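Side-chain contacts in hypothetical protein PA1835 (Pseudomonas aeruginosa, PDB 1YOC), which is of unknown function but has a hotdog fold and may act as a thioesterase on acyl thioesters: residues Q35-E38 with A44-T47; I64-A69 with P134-E139; P27-I32 with A69-A74. All coordinates share one frame; numbering follows the deposited sequence.

Interaction 1 of 3, residues Q35-E38 with A44-T47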
ATOM      1  N   GLN B  35      -3.970  15.123   4.522  1.00 11.90           N
ATOM      2  CA  GLN B  35      -4.389  16.081   5.553  1.00 13.63           C
ATOM      3  C   GLN B  35      -5.499  15.368   6.316  1.00 12.95           C
ATOM      4  O   GLN B  35      -6.187  14.482   5.761  1.00 16.15           O
ATOM      5  CB  GLN B  35      -4.978  17.353   4.922  1.00 14.14           C
ATOM      6  CG  GLN B  35      -3.986  18.156   4.085  1.00 14.90           C
ATOM      7  CD  GLN B  35      -2.927  18.814   4.971  1.00 17.58           C
ATOM      8  OE1 GLN B  35      -3.146  19.038   6.168  1.00 18.11           O
ATOM      9  NE2 GLN B  35      -1.788  19.123   4.386  1.00 17.48           N
ATOM     10  N   PHE B  36      -5.669  15.694   7.579  1.00 13.61           N
ATOM     11  CA  PHE B  36      -6.794  15.120   8.320  1.00 14.40           C
ATOM     12  C   PHE B  36      -7.934  16.141   8.271  1.00 16.66           C
ATOM     13  O   PHE B  36      -7.697  17.367   8.426  1.00 15.63           O
ATOM     14  CB  PHE B  36      -6.459  14.918   9.795  1.00 13.70           C
ATOM     15  CG  PHE B  36      -5.833  13.592  10.090  1.00 13.85           C
ATOM     16  CD1 PHE B  36      -6.613  12.495  10.474  1.00 15.21           C
ATOM     17  CD2 PHE B  36      -4.461  13.422   9.960  1.00 12.23           C
ATOM     18  CE1 PHE B  36      -6.001  11.241  10.717  1.00 14.70           C
ATOM     19  CE2 PHE B  36      -3.866  12.208  10.199  1.00 13.38           C
ATOM     20  CZ  PHE B  36      -4.635  11.103  10.579  1.00 14.60           C
ATOM     21  N   VAL B  37      -9.154  15.635   8.066  1.00 16.36           N
ATOM     22  CA  VAL B  37     -10.370  16.463   8.083  1.00 18.43           C
ATOM     23  C   VAL B  37     -10.874  16.350   9.523  1.00 19.64           C
ATOM     24  O   VAL B  37     -11.312  17.339  10.144  1.00 19.18           O
ATOM     25  CB  VAL B  37     -11.474  15.910   7.153  1.00 20.32           C
ATOM     26  CG1 VAL B  37     -12.790  16.728   7.332  1.00 22.89           C
ATOM     27  CG2 VAL B  37     -11.007  15.966   5.739  1.00 21.31           C
ATOM     28  N   GLU B  38     -10.824  15.138  10.066  1.00 16.94           N
ATOM     29  CA  GLU B  38     -11.258  14.941  11.446  1.00 18.47           C
ATOM     30  C   GLU B  38     -10.521  13.798  12.110  1.00 16.32           C
ATOM     31  O   GLU B  38     -10.201  12.798  11.469  1.00 14.89           O
ATOM     32  CB  GLU B  38     -12.758  14.653  11.528  1.00 21.98           C
ATOM     33  CG  GLU B  38     -13.254  14.774  12.966  1.00 27.79           C
ATOM     34  CD  GLU B  38     -14.776  14.597  13.113  1.00 31.90           C
ATOM     35  OE1 GLU B  38     -15.505  14.738  12.102  1.00 32.27           O
ATOM     36  OE2 GLU B  38     -15.230  14.327  14.248  1.00 33.21           O
ATOM     37  N   ALA B  44     -11.873   8.769  12.121  1.00 11.46           N
ATOM     38  CA  ALA B  44     -10.807   9.513  11.450  1.00 11.16           C
ATOM     39  C   ALA B  44     -11.213   9.711  10.002  1.00 11.50           C
ATOM     40  O   ALA B  44     -11.833   8.831   9.364  1.00 11.05           O
ATOM     41  CB  ALA B  44      -9.468   8.769  11.516  1.00 12.14           C
ATOM     42  N   GLU B  45     -10.894  10.887   9.490  1.00 10.14           N
ATOM     43  CA  GLU B  45     -11.187  11.192   8.107  1.00 12.32           C
ATOM     44  C   GLU B  45     -10.013  11.961   7.539  1.00 11.08           C
ATOM     45  O   GLU B  45      -9.590  12.986   8.099  1.00 11.68           O
ATOM     46  CB  GLU B  45     -12.488  12.007   8.001  1.00 12.92           C
ATOM     47  CG  GLU B  45     -12.906  12.332   6.570  1.00 14.60           C
ATOM     48  CD  GLU B  45     -14.210  13.154   6.534  1.00 20.57           C
ATOM     49  OE1 GLU B  45     -14.998  13.091   7.504  1.00 20.81           O
ATOM     50  OE2 GLU B  45     -14.458  13.853   5.535  1.00 23.10           O
ATOM     51  N   VAL B  46      -9.476  11.439   6.440  1.00 11.85           N
ATOM     52  CA  VAL B  46      -8.305  12.054   5.800  1.00 12.49           C
ATOM     53  C   VAL B  46      -8.586  12.319   4.326  1.00 13.84           C
ATOM     54  O   VAL B  46      -9.448  11.666   3.692  1.00 14.93           O
ATOM     55  CB  VAL B  46      -7.024  11.127   5.864  1.00 15.55           C
ATOM     56  CG1 VAL B  46      -6.719  10.688   7.307  1.00 13.08           C
ATOM     57  CG2 VAL B  46      -7.213   9.949   5.016  1.00 18.91           C
ATOM     58  N   THR B  47      -7.866  13.280   3.772  1.00 12.49           N
ATOM     59  CA  THR B  47      -8.033  13.561   2.352  1.00 13.94           C
ATOM     60  C   THR B  47      -6.633  13.638   1.747  1.00 13.04           C
ATOM     61  O   THR B  47      -5.682  13.861   2.471  1.00 12.00           O
ATOM     62  CB  THR B  47      -8.691  14.953   2.101  1.00 14.64           C
ATOM     63  OG1 THR B  47      -7.899  15.979   2.735  1.00 13.61           O
ATOM     64  CG2 THR B  47     -10.108  15.011   2.688  1.00 15.13           C
TER
HETATM   65  O   HOH W   1     -15.773  15.065   9.544  1.00 44.23           O

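Interaction 2 of 3, residues I64-A69 with P134-E139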
ATOM      1  N   ILE B  64      -2.185   1.673  -4.311  1.00  8.56           N
ATOM      2  CA  ILE B  64      -1.408   1.659  -3.074  1.00  9.15           C
ATOM      3  C   ILE B  64      -1.421   3.025  -2.380  1.00  8.90           C
ATOM      4  O   ILE B  64      -1.224   3.094  -1.167  1.00  8.90           O
ATOM      5  CB  ILE B  64       0.013   1.064  -3.329  1.00  7.32           C
ATOM      6  CG1 ILE B  64      -0.143  -0.321  -4.014  1.00  8.41           C
ATOM      7  CG2 ILE B  64       0.777   0.862  -1.988  1.00  8.58           C
ATOM      8  CD1 ILE B  64      -0.948  -1.399  -3.118  1.00  9.37           C
ATOM      9  N   ALA B  65      -1.641   4.106  -3.150  1.00  7.56           N
ATOM     10  CA  ALA B  65      -1.764   5.441  -2.517  1.00  7.37           C
ATOM     11  C   ALA B  65      -3.076   5.430  -1.671  1.00  7.98           C
ATOM     12  O   ALA B  65      -3.157   6.026  -0.577  1.00  8.83           O
ATOM     13  CB  ALA B  65      -1.834   6.539  -3.603  1.00  6.98           C
ATOM     14  N   LEU B  66      -4.099   4.748  -2.175  1.00  7.72           N
ATOM     15  CA  LEU B  66      -5.361   4.625  -1.454  1.00  8.55           C
ATOM     16  C   LEU B  66      -5.099   3.798  -0.186  1.00  7.89           C
ATOM     17  O   LEU B  66      -5.658   4.084   0.894  1.00  9.53           O
ATOM     18  CB  LEU B  66      -6.429   3.925  -2.341  1.00  9.70           C
ATOM     19  CG  LEU B  66      -6.737   4.634  -3.672  1.00 11.86           C
ATOM     20  CD1 LEU B  66      -7.583   3.711  -4.561  1.00 11.21           C
ATOM     21  CD2 LEU B  66      -7.444   5.951  -3.410  1.00 11.05           C
ATOM     22  N   CYS B  67      -4.299   2.744  -0.303  1.00  9.13           N
ATOM     23  CA  CYS B  67      -3.991   1.923   0.883  1.00  8.81           C
ATOM     24  C   CYS B  67      -3.272   2.790   1.904  1.00  9.19           C
ATOM     25  O   CYS B  67      -3.496   2.645   3.117  1.00  9.03           O
ATOM     26  CB  CYS B  67      -3.083   0.729   0.545  1.00  8.98           C
ATOM     27  SG  CYS B  67      -3.877  -0.560  -0.419  1.00 10.80           S
ATOM     28  N   ASN B  68      -2.366   3.653   1.426  1.00  8.48           N
ATOM     29  CA  ASN B  68      -1.634   4.518   2.352  1.00  9.80           C
ATOM     30  C   ASN B  68      -2.571   5.432   3.154  1.00  8.96           C
ATOM     31  O   ASN B  68      -2.384   5.640   4.375  1.00  9.34           O
ATOM     32  CB  ASN B  68      -0.622   5.355   1.567  1.00 10.98           C
ATOM     33  CG  ASN B  68       0.690   5.609   2.355  1.00 14.28           C
ATOM     34  OD1 ASN B  68       1.561   6.341   1.876  1.00 17.54           O
ATOM     35  ND2 ASN B  68       0.838   4.991   3.539  1.00 10.78           N
ATOM     36  N   ALA B  69      -3.590   5.984   2.484  1.00  8.90           N
ATOM     37  CA  ALA B  69      -4.547   6.846   3.166  1.00  9.96           C
ATOM     38  C   ALA B  69      -5.304   6.013   4.224  1.00  9.45           C
ATOM     39  O   ALA B  69      -5.600   6.481   5.329  1.00  8.68           O
ATOM     40  CB  ALA B  69      -5.588   7.429   2.135  1.00  9.53           C
ATOM     41  N   PRO B 134     -17.943   5.841  -3.468  1.00 16.11           N
ATOM     42  CA  PRO B 134     -16.964   4.863  -2.977  1.00 13.73           C
ATOM     43  C   PRO B 134     -16.154   4.239  -4.107  1.00 14.43           C
ATOM     44  O   PRO B 134     -16.702   3.799  -5.122  1.00 15.29           O
ATOM     45  CB  PRO B 134     -17.831   3.858  -2.226  1.00 16.36           C
ATOM     46  CG  PRO B 134     -19.121   3.895  -2.984  1.00 16.54           C
ATOM     47  CD  PRO B 134     -19.320   5.329  -3.359  1.00 15.66           C
ATOM     48  N   VAL B 135     -14.835   4.218  -3.937  1.00 12.02           N
ATOM     49  CA  VAL B 135     -13.956   3.687  -4.957  1.00  9.70           C
ATOM     50  C   VAL B 135     -13.019   2.600  -4.397  1.00 11.42           C
ATOM     51  O   VAL B 135     -12.359   1.900  -5.160  1.00  9.81           O
ATOM     52  CB  VAL B 135     -13.052   4.802  -5.560  1.00 11.27           C
ATOM     53  CG1 VAL B 135     -13.890   5.925  -6.178  1.00 12.87           C
ATOM     54  CG2 VAL B 135     -12.084   5.350  -4.491  1.00 12.29           C
ATOM     55  N   PHE B 136     -13.020   2.431  -3.079  1.00 11.04           N
ATOM     56  CA  PHE B 136     -12.076   1.523  -2.410  1.00 12.02           C
ATOM     57  C   PHE B 136     -12.535   1.215  -0.995  1.00 11.75           C
ATOM     58  O   PHE B 136     -13.100   2.090  -0.318  1.00 10.81           O
ATOM     59  CB  PHE B 136     -10.729   2.241  -2.362  1.00 11.76           C
ATOM     60  CG  PHE B 136      -9.700   1.629  -1.420  1.00 10.94           C
ATOM     61  CD1 PHE B 136      -8.755   0.710  -1.888  1.00 10.64           C
ATOM     62  CD2 PHE B 136      -9.616   2.070  -0.094  1.00 10.16           C
ATOM     63  CE1 PHE B 136      -7.711   0.244  -1.039  1.00 12.13           C
ATOM     64  CE2 PHE B 136      -8.587   1.612   0.765  1.00 13.81           C
ATOM     65  CZ  PHE B 136      -7.630   0.697   0.271  1.00 11.79           C
ATOM     66  N   ARG B 137     -12.278  -0.022  -0.552  1.00 10.88           N
ATOM     67  CA  ARG B 137     -12.605  -0.422   0.836  1.00 13.69           C
ATOM     68  C   ARG B 137     -11.426  -1.209   1.394  1.00 14.10           C
ATOM     69  O   ARG B 137     -10.769  -1.943   0.664  1.00 13.87           O
ATOM     70  CB  ARG B 137     -13.789  -1.400   0.926  1.00 15.81           C
ATOM     71  CG  ARG B 137     -15.157  -0.929   0.542  1.00 23.06           C
ATOM     72  CD  ARG B 137     -16.203  -2.032   0.975  1.00 21.73           C
ATOM     73  NE  ARG B 137     -16.032  -3.292   0.247  1.00 23.00           N
ATOM     74  CZ  ARG B 137     -16.660  -3.599  -0.892  1.00 24.40           C
ATOM     75  NH1 ARG B 137     -17.526  -2.756  -1.445  1.00 23.74           N
ATOM     76  NH2 ARG B 137     -16.384  -4.730  -1.525  1.00 26.50           N
ATOM     77  N   ALA B 138     -11.192  -1.067   2.696  1.00 13.05           N
ATOM     78  CA  ALA B 138     -10.156  -1.840   3.365  1.00 12.33           C
ATOM     79  C   ALA B 138     -10.633  -2.205   4.774  1.00 11.48           C
ATOM     80  O   ALA B 138     -11.534  -1.555   5.346  1.00 10.89           O
ATOM     81  CB  ALA B 138      -8.882  -1.042   3.487  1.00 12.32           C
ATOM     82  N   GLU B 139     -10.031  -3.264   5.304  1.00 10.40           N
ATOM     83  CA  GLU B 139     -10.236  -3.664   6.694  1.00  9.96           C
ATOM     84  C   GLU B 139      -8.800  -3.916   7.171  1.00 10.17           C
ATOM     85  O   GLU B 139      -8.097  -4.695   6.568  1.00 10.17           O
ATOM     86  CB  GLU B 139     -11.083  -4.932   6.773  1.00 12.39           C
ATOM     87  CG  GLU B 139     -12.583  -4.627   6.699  1.00 15.45           C
ATOM     88  CD  GLU B 139     -13.431  -5.901   6.604  1.00 18.29           C
ATOM     89  OE1 GLU B 139     -12.886  -7.011   6.842  1.00 19.12           O
ATOM     90  OE2 GLU B 139     -14.631  -5.765   6.302  1.00 21.83           O
TER

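Interaction 3 of 3, residues P27-I32 with A69-A74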
ATOM      1  N   PRO B  27       7.567   9.678   7.625  1.00 13.09           N
ATOM      2  CA  PRO B  27       7.896   9.941   6.237  1.00 12.53           C
ATOM      3  C   PRO B  27       7.122   9.395   5.078  1.00 12.53           C
ATOM      4  O   PRO B  27       6.724  10.173   4.205  1.00 11.18           O
ATOM      5  CB  PRO B  27       9.384   9.613   6.158  1.00 13.26           C
ATOM      6  CG  PRO B  27       9.855   9.921   7.572  1.00 12.29           C
ATOM      7  CD  PRO B  27       8.779   9.243   8.359  1.00 13.10           C
ATOM      8  N   TYR B  28       6.927   8.078   5.033  1.00 11.52           N
ATOM      9  CA  TYR B  28       6.244   7.548   3.876  1.00 11.45           C
ATOM     10  C   TYR B  28       4.825   8.084   3.668  1.00 10.71           C
ATOM     11  O   TYR B  28       4.342   8.057   2.553  1.00 10.96           O
ATOM     12  CB  TYR B  28       6.294   5.996   3.842  1.00  9.38           C
ATOM     13  CG  TYR B  28       6.003   5.469   2.455  1.00 10.73           C
ATOM     14  CD1 TYR B  28       6.830   5.804   1.364  1.00  9.60           C
ATOM     15  CD2 TYR B  28       4.862   4.672   2.214  1.00 10.29           C
ATOM     16  CE1 TYR B  28       6.505   5.361   0.066  1.00 11.82           C
ATOM     17  CE2 TYR B  28       4.548   4.221   0.931  1.00 11.12           C
ATOM     18  CZ  TYR B  28       5.356   4.572  -0.121  1.00  9.65           C
ATOM     19  OH  TYR B  28       4.982   4.187  -1.367  1.00 11.59           O
ATOM     20  N   PHE B  29       4.158   8.556   4.710  1.00 11.24           N
ATOM     21  CA  PHE B  29       2.824   9.118   4.508  1.00 12.38           C
ATOM     22  C   PHE B  29       2.878  10.377   3.626  1.00 12.17           C
ATOM     23  O   PHE B  29       1.920  10.696   2.915  1.00 11.66           O
ATOM     24  CB  PHE B  29       2.167   9.428   5.846  1.00 12.10           C
ATOM     25  CG  PHE B  29       1.626   8.202   6.543  1.00 12.40           C
ATOM     26  CD1 PHE B  29       0.786   7.308   5.869  1.00 10.46           C
ATOM     27  CD2 PHE B  29       1.916   7.964   7.883  1.00 11.05           C
ATOM     28  CE1 PHE B  29       0.240   6.204   6.536  1.00 10.60           C
ATOM     29  CE2 PHE B  29       1.367   6.875   8.539  1.00 11.42           C
ATOM     30  CZ  PHE B  29       0.527   5.998   7.867  1.00 11.69           C
ATOM     31  N   ALA B  30       4.016  11.060   3.644  1.00 12.86           N
ATOM     32  CA  ALA B  30       4.210  12.267   2.832  1.00 13.70           C
ATOM     33  C   ALA B  30       4.114  11.968   1.340  1.00 12.82           C
ATOM     34  O   ALA B  30       3.833  12.862   0.542  1.00 14.63           O
ATOM     35  CB  ALA B  30       5.607  12.921   3.164  1.00 13.36           C
ATOM     36  N   SER B  31       4.331  10.712   0.954  1.00 12.45           N
ATOM     37  CA  SER B  31       4.259  10.326  -0.454  1.00 11.54           C
ATOM     38  C   SER B  31       2.862  10.594  -1.017  1.00 11.27           C
ATOM     39  O   SER B  31       2.719  10.699  -2.237  1.00  9.99           O
ATOM     40  CB  SER B  31       4.632   8.840  -0.693  1.00 11.67           C
ATOM     41  OG  SER B  31       3.726   7.938  -0.040  1.00 13.19           O
ATOM     42  N   ILE B  32       1.833  10.681  -0.162  1.00 10.09           N
ATOM     43  CA  ILE B  32       0.508  11.038  -0.709  1.00  9.82           C
ATOM     44  C   ILE B  32       0.058  12.447  -0.283  1.00 10.95           C
ATOM     45  O   ILE B  32      -1.025  12.877  -0.665  1.00 12.12           O
ATOM     46  CB  ILE B  32      -0.606  10.017  -0.340  1.00 10.06           C
ATOM     47  CG1 ILE B  32      -0.798   9.917   1.180  1.00 11.16           C
ATOM     48  CG2 ILE B  32      -0.249   8.618  -0.897  1.00  9.99           C
ATOM     49  CD1 ILE B  32      -2.084   9.097   1.563  1.00  9.79           C
ATOM     50  N   ALA B  69      -3.590   5.984   2.484  1.00  8.90           N
ATOM     51  CA  ALA B  69      -4.547   6.846   3.166  1.00  9.96           C
ATOM     52  C   ALA B  69      -5.304   6.013   4.224  1.00  9.45           C
ATOM     53  O   ALA B  69      -5.600   6.481   5.329  1.00  8.68           O
ATOM     54  CB  ALA B  69      -5.588   7.429   2.135  1.00  9.53           C
ATOM     55  N   ALA B  70      -5.637   4.773   3.863  1.00 10.51           N
ATOM     56  CA  ALA B  70      -6.390   3.886   4.774  1.00  9.32           C
ATOM     57  C   ALA B  70      -5.558   3.575   6.004  1.00 10.97           C
ATOM     58  O   ALA B  70      -6.050   3.610   7.144  1.00 10.74           O
ATOM     59  CB  ALA B  70      -6.773   2.581   4.045  1.00  9.08           C
ATOM     60  N   GLU B  71      -4.281   3.287   5.777  1.00  9.96           N
ATOM     61  CA  GLU B  71      -3.385   2.986   6.886  1.00  9.90           C
ATOM     62  C   GLU B  71      -3.283   4.218   7.819  1.00  9.70           C
ATOM     63  O   GLU B  71      -3.243   4.080   9.048  1.00  9.41           O
ATOM     64  CB  GLU B  71      -2.004   2.677   6.332  1.00 12.47           C
ATOM     65  CG  GLU B  71      -0.977   2.493   7.385  1.00 15.20           C
ATOM     66  CD  GLU B  71      -0.885   1.062   7.852  1.00 21.92           C
ATOM     67  OE1 GLU B  71      -1.916   0.315   7.805  1.00 20.93           O
ATOM     68  OE2 GLU B  71       0.251   0.717   8.285  1.00 23.78           O
ATOM     69  N   LEU B  72      -3.217   5.404   7.229  1.00 10.18           N
ATOM     70  CA  LEU B  72      -3.089   6.625   8.030  1.00 10.23           C
ATOM     71  C   LEU B  72      -4.345   6.833   8.882  1.00  9.02           C
ATOM     72  O   LEU B  72      -4.267   7.127  10.070  1.00  9.74           O
ATOM     73  CB  LEU B  72      -2.860   7.833   7.119  1.00 10.49           C
ATOM     74  CG  LEU B  72      -2.801   9.191   7.848  1.00  9.28           C
ATOM     75  CD1 LEU B  72      -1.623   9.285   8.810  1.00  8.71           C
ATOM     76  CD2 LEU B  72      -2.700  10.272   6.748  1.00 11.57           C
ATOM     77  N   ALA B  73      -5.509   6.672   8.269  1.00 10.18           N
ATOM     78  CA  ALA B  73      -6.754   6.866   9.021  1.00 11.04           C
ATOM     79  C   ALA B  73      -6.945   5.790  10.084  1.00 10.24           C
ATOM     80  O   ALA B  73      -7.251   6.101  11.249  1.00 10.58           O
ATOM     81  CB  ALA B  73      -7.945   6.870   8.074  1.00  9.44           C
ATOM     82  N   ALA B  74      -6.753   4.525   9.709  1.00  9.28           N
ATOM     83  CA  ALA B  74      -7.002   3.445  10.651  1.00  9.64           C
ATOM     84  C   ALA B  74      -6.033   3.429  11.787  1.00  8.90           C
ATOM     85  O   ALA B  74      -6.432   3.247  12.939  1.00 10.10           O
ATOM     86  CB  ALA B  74      -6.976   2.096   9.945  1.00  7.72           C
TER

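Interaction 1 of 3, residues Q35-E38 with A44-T47
Phe36 and Val46 stand side by side on one face of this two-stranded pairing, pointing the same way, and the valine lays its CG1 methyl over the phenylalanine ring. Val46 CG1 is 3.8 Å from the centroid of the Phe36 ring, a CH-pi contact offset toward the CE1 rim, while Ala44 CB approaches the same ring at its edge. Leu72 of helix 63-81 packs on both Phe36 and Val46, and Met7 and Gln11 of helix 2-13 also touch the ring.

The strands are antiparallel arms of the hairpin 35-40/43-48 at one edge of the hotdog sheet within this chain, and a classic beta bulge interrupts their register. Glu45 O accepts two backbone bonds, from Val37 N at 2.7 Å and from Glu38 N at 3.2 Å. Val37, the extra residue of the bulge, points toward the neighbouring strand, where its side chain lies obliquely across the stem of Glu45. With CG2 anti to its carbonyl carbon, Val37 meets Thr47 CG2 at 3.3 Å, tighter than normal van der Waals contact.

On the face shared by Gln35, Glu38 and Thr47, Glu45 runs fully extended from chi1 (-178°), which brings OE1 to a water that donates to it at 2.9 Å and to Glu38 OE1 at 2.6 Å. The water and Arg40, in a salt bridge with Glu38, may moderate the repulsion between the two carboxylates; Tyr43 OH bonds to Glu45 OE1.

Interaction 2 of 3, residues I64-A69 with P134-E139
Leu66 lays its CB squarely over the ring of Phe136, 4.0 Å from the centroid and only 9° off the ring normal, in a CH-pi contact that uses the first carbon of the side chain instead of its tip. The conformations explain the choice. Phe136 holds CG anti to its backbone N (chi1 166°), and its ring reaches from strand 133-146 to the helix surface. Leu66, with CG anti to its own carbonyl carbon (chi1 -59°), runs past it in the opposite direction, its CD1 coming within 4.1 Å of Phe136 CB. The leucine therefore covers the ring with its root and the ring's stem with one of its methyls.

Beyond the leucine, the far end of the ring meets the next residue of the helix. Cys67 SG lies 4.0 Å from Phe136 CE1 and 5.1 Å from the centroid of that ring. The sulfur approaches obliquely, well away from the ring normal. Backbone atoms complete the seat, Cys67 CA lying 3.9 Å from Phe136 CZ.

In the hotdog fold a long central helix is wrapped by a curved antiparallel sheet, and this contact is one place where the two meet: helix 63-81 against an inner strand. Val95 and Tyr97 of strand 86-97 and Ala128 of strand 120-130 pack on Phe136 from the sheet, and Met93 of the second subunit touches Cys67.

No hydrogen bond links the two segments, so their union rests on dispersion, a CH-pi contact and a sulfur-aromatic one, all buried, which is consistent with burial of apolar surface, and not directional polar bonding, holding this part of the helix against the strand.

Interaction 3 of 3, residues P27-I32 with A69-A74
Phe29 turns one face of its ring to Leu72, whose CD1 methyl sits over the centre, 3.8 Å from the centroid and 10° off the normal, as a CH-pi contact. Leu72 CB joins in 3.6 Å from Phe29 CE1, so that two carbons of one side chain spread across the same face. Glu71, with CG anti to the backbone N (chi1 174°), carries that aliphatic carbon to the ring edge, 3.8 Å from Phe29 CZ. Three residues after Phe29, Ile32 sends CD1 to Ala69 of the helix, 3.6 Å from Ala69 N and 3.9 Å from Ala69 CB.

The next shell fixes the short helical turn that carries both apolar groups. Tyr28 O accepts from Ser31 N and, at 2.7 Å, from Ser31 OG, which approaches almost straight on to the carbonyl. Backbone bonds from Ala30 N to Pro27 O and from Ile32 N to Phe29 O add to the turn. On the sheet side strand 43-48 backs the contact: Val46 packs on Leu72, and Phe48 on Ile32 and Ala69.

The dimer interface reaches the same residues. His62 of the second subunit meets Phe29 edge-to-face, and hydrogen bonds join Tyr28 OH and Ser31 OG of each subunit to the other's Ser31 and Tyr28.

The chemistry is divided by layer: apolar contacts without a hydrogen bond between the segments press the turn onto the central helix, whereas polar bonds shape the turn and, together with ring packing, join it to the partner subunit.

From the N terminus, the chain passes two helices before the turn at 27-32, which opens interaction 3. Interaction 1 then closes the short hairpin 35-40/43-48, nested inside the larger loop that interaction 3 completes when helix 63-81 arrives. Interaction 2 opens on that helix at 64-69, before interaction 3 has closed, and closes only at strand 133-146, so interactions 2 and 3 cross and share Ala69. Successive parts of one helix thus take the far strand and the N-terminal turn, while the hairpin meets the same helix through segment 69-74 of interaction 3. Together the three tie well-separated strands of the curved sheet, the turn and the central helix into one core, with interactions 2 and 3 also touching the second subunit.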